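Cellulase (Bacillus sp. BG-CS10, PDB 5E09) hydrolyses the internal beta-1,4-glucosidic bonds of cellulose, probably aided by a family 46 carbohydrate-binding module joined to its family 5 catalytic barrel. Local coordinates at residues G227-T239 against P473-T485. Sequence-based numbering, arbitrary orientation.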
ATOM      1  N   GLY A 227      -5.217  -0.528  -4.666  1.00 42.00           N
ATOM      2  CA  GLY A 227      -4.843  -0.799  -6.037  1.00 33.58           C
ATOM      3  C   GLY A 227      -5.592  -1.961  -6.648  1.00 51.82           C
ATOM      4  O   GLY A 227      -6.017  -2.883  -5.948  1.00 42.98           O
ATOM      5  N   PHE A 228      -5.756  -1.890  -7.966  1.00 50.53           N
ATOM      6  CA  PHE A 228      -6.285  -2.984  -8.759  1.00 40.89           C
ATOM      7  C   PHE A 228      -5.633  -4.296  -8.325  1.00 45.61           C
ATOM      8  O   PHE A 228      -4.421  -4.476  -8.458  1.00 49.51           O
ATOM      9  CB  PHE A 228      -6.049  -2.707 -10.243  1.00 36.66           C
ATOM     10  CG  PHE A 228      -6.632  -3.738 -11.154  1.00 40.72           C
ATOM     11  CD1 PHE A 228      -7.983  -4.040 -11.104  1.00 47.17           C
ATOM     12  CD2 PHE A 228      -5.833  -4.396 -12.078  1.00 50.66           C
ATOM     13  CE1 PHE A 228      -8.531  -4.990 -11.952  1.00 40.89           C
ATOM     14  CE2 PHE A 228      -6.372  -5.350 -12.931  1.00 49.14           C
ATOM     15  CZ  PHE A 228      -7.723  -5.648 -12.867  1.00 47.60           C
ATOM     16  N   TRP A 229      -6.458  -5.198  -7.798  1.00 39.14           N
ATOM     17  CA  TRP A 229      -5.988  -6.369  -7.057  1.00 38.45           C
ATOM     18  C   TRP A 229      -4.847  -7.194  -7.687  1.00 34.55           C
ATOM     19  O   TRP A 229      -3.848  -7.454  -7.019  1.00 38.55           O
ATOM     20  CB  TRP A 229      -7.178  -7.295  -6.764  1.00 41.32           C
ATOM     21  CG  TRP A 229      -6.760  -8.529  -6.040  1.00 48.77           C
ATOM     22  CD1 TRP A 229      -6.395  -8.625  -4.726  1.00 35.64           C
ATOM     23  CD2 TRP A 229      -6.631  -9.841  -6.589  1.00 35.52           C
ATOM     24  NE1 TRP A 229      -6.049  -9.918  -4.425  1.00 48.97           N
ATOM     25  CE2 TRP A 229      -6.186 -10.691  -5.556  1.00 45.74           C
ATOM     26  CE3 TRP A 229      -6.849 -10.389  -7.860  1.00 42.32           C
ATOM     27  CZ2 TRP A 229      -5.961 -12.052  -5.743  1.00 43.00           C
ATOM     28  CZ3 TRP A 229      -6.623 -11.742  -8.048  1.00 50.36           C
ATOM     29  CH2 TRP A 229      -6.184 -12.558  -6.995  1.00 38.85           C
ATOM     30  N   PRO A 230      -4.979  -7.616  -8.959  1.00 42.21           N
ATOM     31  CA  PRO A 230      -3.925  -8.505  -9.470  1.00 28.97           C
ATOM     32  C   PRO A 230      -2.535  -7.857  -9.520  1.00 39.08           C
ATOM     33  O   PRO A 230      -1.523  -8.528  -9.302  1.00 35.49           O
ATOM     34  CB  PRO A 230      -4.405  -8.841 -10.889  1.00 38.41           C
ATOM     35  CG  PRO A 230      -5.837  -8.456 -10.934  1.00 34.88           C
ATOM     36  CD  PRO A 230      -5.996  -7.328  -9.985  1.00 40.67           C
ATOM     37  N   PHE A 231      -2.487  -6.564  -9.817  1.00 41.89           N
ATOM     38  CA  PHE A 231      -1.224  -5.841  -9.801  1.00 30.05           C
ATOM     39  C   PHE A 231      -0.723  -5.652  -8.373  1.00 39.17           C
ATOM     40  O   PHE A 231       0.471  -5.787  -8.102  1.00 35.33           O
ATOM     41  CB  PHE A 231      -1.361  -4.480 -10.489  1.00 32.26           C
ATOM     42  CG  PHE A 231      -0.188  -3.569 -10.258  1.00 44.65           C
ATOM     43  CD1 PHE A 231       1.027  -3.796 -10.893  1.00 44.65           C
ATOM     44  CD2 PHE A 231      -0.294  -2.490  -9.394  1.00 38.97           C
ATOM     45  CE1 PHE A 231       2.107  -2.961 -10.670  1.00 34.63           C
ATOM     46  CE2 PHE A 231       0.780  -1.650  -9.173  1.00 31.74           C
ATOM     47  CZ  PHE A 231       1.980  -1.887  -9.807  1.00 38.36           C
ATOM     48  N   SER A 232      -1.640  -5.348  -7.458  1.00 26.66           N
ATOM     49  CA  SER A 232      -1.249  -4.996  -6.104  1.00 37.21           C
ATOM     50  C   SER A 232      -0.622  -6.168  -5.350  1.00 33.76           C
ATOM     51  O   SER A 232       0.170  -5.954  -4.440  1.00 36.75           O
ATOM     52  CB  SER A 232      -2.449  -4.455  -5.323  1.00 34.58           C
ATOM     53  OG  SER A 232      -3.416  -5.465  -5.116  1.00 51.66           O
ATOM     54  N   VAL A 233      -0.971  -7.401  -5.718  1.00 33.48           N
ATOM     55  CA  VAL A 233      -0.368  -8.572  -5.083  1.00 33.91           C
ATOM     56  C   VAL A 233       0.518  -9.356  -6.047  1.00 36.77           C
ATOM     57  O   VAL A 233       1.061 -10.396  -5.679  1.00 46.12           O
ATOM     58  CB  VAL A 233      -1.436  -9.541  -4.503  1.00 45.15           C
ATOM     59  CG1 VAL A 233      -2.324  -8.829  -3.486  1.00 34.61           C
ATOM     60  CG2 VAL A 233      -2.264 -10.167  -5.621  1.00 27.50           C
ATOM     61  N   ASN A 234       0.654  -8.854  -7.274  1.00 31.92           N
ATOM     62  CA  ASN A 234       1.494  -9.474  -8.302  1.00 39.70           C
ATOM     63  C   ASN A 234       1.074 -10.913  -8.583  1.00 43.07           C
ATOM     64  O   ASN A 234       1.762 -11.863  -8.201  1.00 37.02           O
ATOM     65  CB  ASN A 234       2.979  -9.430  -7.909  1.00 30.73           C
ATOM     66  CG  ASN A 234       3.916  -9.798  -9.073  1.00 39.89           C
ATOM     67  OD1 ASN A 234       3.487 -10.341 -10.093  1.00 37.22           O
ATOM     68  ND2 ASN A 234       5.201  -9.523  -8.905  1.00 35.81           N
ATOM     69  N   VAL A 235      -0.057 -11.054  -9.267  1.00 39.16           N
ATOM     70  CA  VAL A 235      -0.580 -12.355  -9.656  1.00 38.96           C
ATOM     71  C   VAL A 235      -1.228 -12.219 -11.031  1.00 37.37           C
ATOM     72  O   VAL A 235      -1.508 -11.101 -11.473  1.00 45.65           O
ATOM     73  CB  VAL A 235      -1.604 -12.881  -8.622  1.00 45.44           C
ATOM     74  CG1 VAL A 235      -2.913 -12.099  -8.721  1.00 31.44           C
ATOM     75  CG2 VAL A 235      -1.836 -14.381  -8.792  1.00 38.97           C
ATOM     76  N   ALA A 236      -1.437 -13.349 -11.707  1.00 40.65           N
ATOM     77  CA  ALA A 236      -2.091 -13.404 -13.017  1.00 40.08           C
ATOM     78  C   ALA A 236      -1.336 -12.634 -14.098  1.00 42.54           C
ATOM     79  O   ALA A 236      -1.891 -12.345 -15.158  1.00 41.89           O
ATOM     80  CB  ALA A 236      -3.515 -12.894 -12.922  1.00 34.22           C
ATOM     81  N   GLY A 237      -0.074 -12.309 -13.835  1.00 40.18           N
ATOM     82  CA  GLY A 237       0.772 -11.703 -14.847  1.00 35.09           C
ATOM     83  C   GLY A 237       0.754 -10.190 -14.866  1.00 35.52           C
ATOM     84  O   GLY A 237       1.314  -9.576 -15.776  1.00 41.46           O
ATOM     85  N   TYR A 238       0.117  -9.586 -13.868  1.00 42.74           N
ATOM     86  CA  TYR A 238       0.084  -8.130 -13.749  1.00 31.09           C
ATOM     87  C   TYR A 238       1.331  -7.621 -13.024  1.00 38.01           C
ATOM     88  O   TYR A 238       1.260  -7.124 -11.897  1.00 38.86           O
ATOM     89  CB  TYR A 238      -1.191  -7.684 -13.033  1.00 33.78           C
ATOM     90  CG  TYR A 238      -2.422  -7.869 -13.895  1.00 48.48           C
ATOM     91  CD1 TYR A 238      -2.973  -9.133 -14.101  1.00 46.60           C
ATOM     92  CD2 TYR A 238      -3.015  -6.785 -14.529  1.00 37.10           C
ATOM     93  CE1 TYR A 238      -4.085  -9.304 -14.903  1.00 44.96           C
ATOM     94  CE2 TYR A 238      -4.125  -6.947 -15.332  1.00 45.21           C
ATOM     95  CZ  TYR A 238      -4.656  -8.205 -15.516  1.00 45.27           C
ATOM     96  OH  TYR A 238      -5.761  -8.363 -16.312  1.00 53.04           O
ATOM     97  N   THR A 239       2.475  -7.762 -13.686  1.00 38.19           N
ATOM     98  CA  THR A 239       3.759  -7.375 -13.121  1.00 39.78           C
ATOM     99  C   THR A 239       4.032  -5.886 -13.328  1.00 33.26           C
ATOM    100  O   THR A 239       4.810  -5.290 -12.588  1.00 38.97           O
ATOM    101  CB  THR A 239       4.915  -8.191 -13.744  1.00 37.16           C
ATOM    102  OG1 THR A 239       4.804  -8.145 -15.167  1.00 38.00           O
ATOM    103  CG2 THR A 239       4.854  -9.643 -13.307  1.00 36.78           C
ATOM    104  N   PRO A 473      -2.228 -22.682  -6.434  1.00 43.84           N
ATOM    105  CA  PRO A 473      -3.213 -21.695  -5.974  1.00 45.80           C
ATOM    106  C   PRO A 473      -3.656 -20.751  -7.090  1.00 51.64           C
ATOM    107  O   PRO A 473      -2.891 -20.528  -8.031  1.00 44.43           O
ATOM    108  CB  PRO A 473      -2.457 -20.935  -4.883  1.00 42.60           C
ATOM    109  CG  PRO A 473      -1.488 -21.920  -4.361  1.00 40.80           C
ATOM    110  CD  PRO A 473      -1.040 -22.704  -5.564  1.00 47.47           C
ATOM    111  N   GLN A 474      -4.869 -20.214  -6.973  1.00 45.63           N
ATOM    112  CA  GLN A 474      -5.491 -19.404  -8.016  1.00 46.23           C
ATOM    113  C   GLN A 474      -5.432 -20.126  -9.353  1.00 54.69           C
ATOM    114  O   GLN A 474      -4.801 -19.659 -10.304  1.00 57.90           O
ATOM    115  CB  GLN A 474      -4.827 -18.026  -8.118  1.00 59.97           C
ATOM    116  CG  GLN A 474      -4.805 -17.251  -6.807  1.00 50.07           C
ATOM    117  CD  GLN A 474      -6.194 -17.002  -6.237  1.00 77.44           C
ATOM    118  OE1 GLN A 474      -7.197 -17.044  -6.954  1.00 72.58           O
ATOM    119  NE2 GLN A 474      -6.257 -16.746  -4.936  1.00 82.18           N
ATOM    120  N   ASN A 475      -6.109 -21.269  -9.401  1.00 59.73           N
ATOM    121  CA  ASN A 475      -6.147 -22.156 -10.559  1.00 54.26           C
ATOM    122  C   ASN A 475      -6.537 -21.470 -11.865  1.00 50.92           C
ATOM    123  O   ASN A 475      -6.245 -21.975 -12.948  1.00 61.61           O
ATOM    124  CB  ASN A 475      -7.133 -23.294 -10.285  1.00 61.52           C
ATOM    125  CG  ASN A 475      -7.021 -24.410 -11.302  1.00 79.46           C
ATOM    126  OD1 ASN A 475      -5.938 -24.666 -11.839  1.00 79.62           O
ATOM    127  ND2 ASN A 475      -8.133 -25.093 -11.565  1.00 84.31           N
ATOM    128  N   TRP A 476      -7.205 -20.326 -11.767  1.00 48.72           N
ATOM    129  CA  TRP A 476      -7.742 -19.656 -12.947  1.00 44.90           C
ATOM    130  C   TRP A 476      -6.669 -18.994 -13.814  1.00 47.55           C
ATOM    131  O   TRP A 476      -6.969 -18.480 -14.889  1.00 51.24           O
ATOM    132  CB  TRP A 476      -8.781 -18.621 -12.524  1.00 46.33           C
ATOM    133  CG  TRP A 476      -8.313 -17.728 -11.426  1.00 51.22           C
ATOM    134  CD1 TRP A 476      -8.384 -17.968 -10.085  1.00 50.65           C
ATOM    135  CD2 TRP A 476      -7.704 -16.433 -11.575  1.00 49.05           C
ATOM    136  NE1 TRP A 476      -7.852 -16.907  -9.388  1.00 51.57           N
ATOM    137  CE2 TRP A 476      -7.431 -15.963 -10.271  1.00 44.28           C
ATOM    138  CE3 TRP A 476      -7.367 -15.646 -12.674  1.00 42.13           C
ATOM    139  CZ2 TRP A 476      -6.830 -14.720 -10.054  1.00 49.03           C
ATOM    140  CZ3 TRP A 476      -6.772 -14.417 -12.450  1.00 45.54           C
ATOM    141  CH2 TRP A 476      -6.511 -13.965 -11.147  1.00 51.51           C
ATOM    142  N   THR A 477      -5.423 -19.006 -13.350  1.00 47.89           N
ATOM    143  CA  THR A 477      -4.326 -18.414 -14.110  1.00 43.02           C
ATOM    144  C   THR A 477      -3.034 -19.200 -13.912  1.00 42.73           C
ATOM    145  O   THR A 477      -2.851 -19.863 -12.892  1.00 41.29           O
ATOM    146  CB  THR A 477      -4.100 -16.929 -13.719  1.00 49.28           C
ATOM    147  OG1 THR A 477      -2.938 -16.421 -14.390  1.00 42.74           O
ATOM    148  CG2 THR A 477      -3.919 -16.783 -12.212  1.00 38.45           C
ATOM    149  N   SER A 478      -2.144 -19.127 -14.896  1.00 43.36           N
ATOM    150  CA  SER A 478      -0.867 -19.828 -14.825  1.00 42.07           C
ATOM    151  C   SER A 478       0.154 -19.048 -14.001  1.00 48.26           C
ATOM    152  O   SER A 478       1.098 -19.626 -13.458  1.00 37.23           O
ATOM    153  CB  SER A 478      -0.322 -20.084 -16.229  1.00 36.97           C
ATOM    154  OG  SER A 478      -0.161 -18.863 -16.932  1.00 48.50           O
ATOM    155  N   PHE A 479      -0.044 -17.735 -13.905  1.00 43.04           N
ATOM    156  CA  PHE A 479       0.878 -16.867 -13.176  1.00 43.86           C
ATOM    157  C   PHE A 479       0.611 -16.882 -11.680  1.00 38.68           C
ATOM    158  O   PHE A 479      -0.418 -16.390 -11.224  1.00 42.30           O
ATOM    159  CB  PHE A 479       0.787 -15.434 -13.706  1.00 38.27           C
ATOM    160  CG  PHE A 479       1.305 -15.281 -15.101  1.00 40.70           C
ATOM    161  CD1 PHE A 479       2.644 -15.016 -15.327  1.00 39.84           C
ATOM    162  CD2 PHE A 479       0.460 -15.424 -16.192  1.00 46.99           C
ATOM    163  CE1 PHE A 479       3.134 -14.888 -16.616  1.00 53.39           C
ATOM    164  CE2 PHE A 479       0.945 -15.300 -17.485  1.00 40.18           C
ATOM    165  CZ  PHE A 479       2.283 -15.032 -17.696  1.00 36.85           C
ATOM    166  N   LYS A 480       1.552 -17.428 -10.918  1.00 37.56           N
ATOM    167  CA  LYS A 480       1.378 -17.576  -9.477  1.00 35.40           C
ATOM    168  C   LYS A 480       1.749 -16.308  -8.715  1.00 50.31           C
ATOM    169  O   LYS A 480       2.579 -15.513  -9.166  1.00 45.75           O
ATOM    170  CB  LYS A 480       2.198 -18.758  -8.969  1.00 35.44           C
ATOM    171  CG  LYS A 480       1.855 -20.083  -9.656  1.00 43.69           C
ATOM    172  CD  LYS A 480       0.406 -20.499  -9.398  1.00 35.91           C
ATOM    173  CE  LYS A 480      -0.434 -20.401 -10.659  1.00 46.70           C
ATOM    174  NZ  LYS A 480      -1.858 -20.785 -10.425  1.00 45.33           N
ATOM    175  N   GLU A 481       1.118 -16.133  -7.558  1.00 37.61           N
ATOM    176  CA  GLU A 481       1.265 -14.931  -6.749  1.00 36.28           C
ATOM    177  C   GLU A 481       2.640 -14.838  -6.101  1.00 43.81           C
ATOM    178  O   GLU A 481       3.073 -15.762  -5.405  1.00 33.65           O
ATOM    179  CB  GLU A 481       0.177 -14.892  -5.669  1.00 40.78           C
ATOM    180  CG  GLU A 481       0.347 -13.789  -4.628  1.00 44.39           C
ATOM    181  CD  GLU A 481      -0.814 -13.735  -3.643  1.00 55.98           C
ATOM    182  OE1 GLU A 481      -1.647 -14.668  -3.651  1.00 63.69           O
ATOM    183  OE2 GLU A 481      -0.896 -12.763  -2.860  1.00 56.20           O
ATOM    184  N   PHE A 482       3.308 -13.709  -6.323  1.00 33.40           N
ATOM    185  CA  PHE A 482       4.637 -13.454  -5.777  1.00 34.16           C
ATOM    186  C   PHE A 482       4.653 -13.510  -4.245  1.00 52.46           C
ATOM    187  O   PHE A 482       3.795 -12.918  -3.580  1.00 35.76           O
ATOM    188  CB  PHE A 482       5.128 -12.089  -6.253  1.00 43.20           C
ATOM    189  CG  PHE A 482       6.622 -11.924  -6.228  1.00 31.36           C
ATOM    190  CD1 PHE A 482       7.297 -11.704  -5.032  1.00 35.86           C
ATOM    191  CD2 PHE A 482       7.349 -11.946  -7.409  1.00 32.75           C
ATOM    192  CE1 PHE A 482       8.679 -11.529  -5.013  1.00 36.01           C
ATOM    193  CE2 PHE A 482       8.731 -11.773  -7.406  1.00 35.01           C
ATOM    194  CZ  PHE A 482       9.396 -11.561  -6.205  1.00 41.55           C
ATOM    195  N   GLY A 483       5.637 -14.212  -3.689  1.00 39.01           N
ATOM    196  CA  GLY A 483       5.782 -14.298  -2.248  1.00 32.52           C
ATOM    197  C   GLY A 483       4.875 -15.190  -1.429  1.00 46.18           C
ATOM    198  O   GLY A 483       5.110 -15.403  -0.236  1.00 51.12           O
ATOM    199  N   TYR A 484       3.841 -15.722  -2.072  1.00 39.78           N
ATOM    200  CA  TYR A 484       2.839 -16.524  -1.385  1.00 43.85           C
ATOM    201  C   TYR A 484       3.213 -17.921  -1.874  1.00 49.30           C
ATOM    202  O   TYR A 484       3.299 -18.860  -1.085  1.00 51.35           O
ATOM    203  CB  TYR A 484       1.380 -16.205  -1.725  1.00 44.67           C
ATOM    204  CG  TYR A 484       0.377 -17.201  -1.188  1.00 50.57           C
ATOM    205  CD1 TYR A 484       0.265 -17.443   0.177  1.00 47.70           C
ATOM    206  CD2 TYR A 484      -0.478 -17.881  -2.046  1.00 51.24           C
ATOM    207  CE1 TYR A 484      -0.662 -18.354   0.672  1.00 55.66           C
ATOM    208  CE2 TYR A 484      -1.406 -18.792  -1.564  1.00 52.17           C
ATOM    209  CZ  TYR A 484      -1.494 -19.025  -0.204  1.00 61.56           C
ATOM    210  OH  TYR A 484      -2.419 -19.931   0.276  1.00 61.67           O
ATOM    211  N   THR A 485       3.462 -18.048  -3.172  1.00 41.31           N
ATOM    212  CA  THR A 485       3.734 -19.344  -3.776  1.00 37.98           C
ATOM    213  C   THR A 485       5.222 -19.589  -4.018  1.00 47.35           C
ATOM    214  O   THR A 485       5.664 -20.736  -4.086  1.00 40.88           O
ATOM    215  CB  THR A 485       2.992 -19.486  -5.112  1.00 47.43           C
ATOM    216  OG1 THR A 485       3.405 -18.434  -5.995  1.00 43.38           O
ATOM    217  CG2 THR A 485       1.482 -19.405  -4.894  1.00 41.96           C
TER
HETATM  218  O   HOH W   1       1.938 -10.840  -2.902  1.00 46.56           O
HETATM  219  O   HOH W   2       4.115 -13.182  -9.654  1.00 33.96           O
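Ala236 and Phe479 join two modules of this cellulase, a worked example of how a loop of a TIM barrel can dock on a carbohydrate-binding domain through backbone bonds and aromatic rings. Residues 227-239 follow barrel strand 219-225, and residues 473-485 include strand 479-480, at one edge of the binding module's antiparallel sheet. Ala236 N donates to Phe479 O from above the carbonyl plane (3.2 Å), whereas Phe482 N gives Asn234 O a straighter bond (3.1 Å, 168° at the hydrogen). Asn234, with positive phi, closes a Schellman motif after helix 229-232, and a type I' turn from Val235 to Tyr238 follows. Val235 points CG2 anti to the backbone N, placing it 3.5 Å from Phe479 O and 3.8 Å from Glu481 CB.

Phe479 is instructive from CB outward. Its CB lies 3.2 Å from Gly237 N; CG meets the same nitrogen and Gly237 CA, CD1 stays near that CA, and CD2 lies 3.9 Å from Ala236 C. CE1, CE2 and CZ stand farther from Gly237 CA, which sits over one ring face, offset toward the rim, in a CH-pi contact 3.9 Å from the centroid. The ring also meets that of His515, their planes well inclined.

Trp476 reaches back to the helix. With CG wedged between backbone N and carbonyl carbon (chi1 49°), its six-membered ring meets Ala236 CB and, edge to edge, the indole of Trp229. The Asn234 amide crosses Phe482 obliquely, its plane turned 18° from the ring's, and ND2, bonded to Val283 O, passes 3.6 Å from Phe482 CD2.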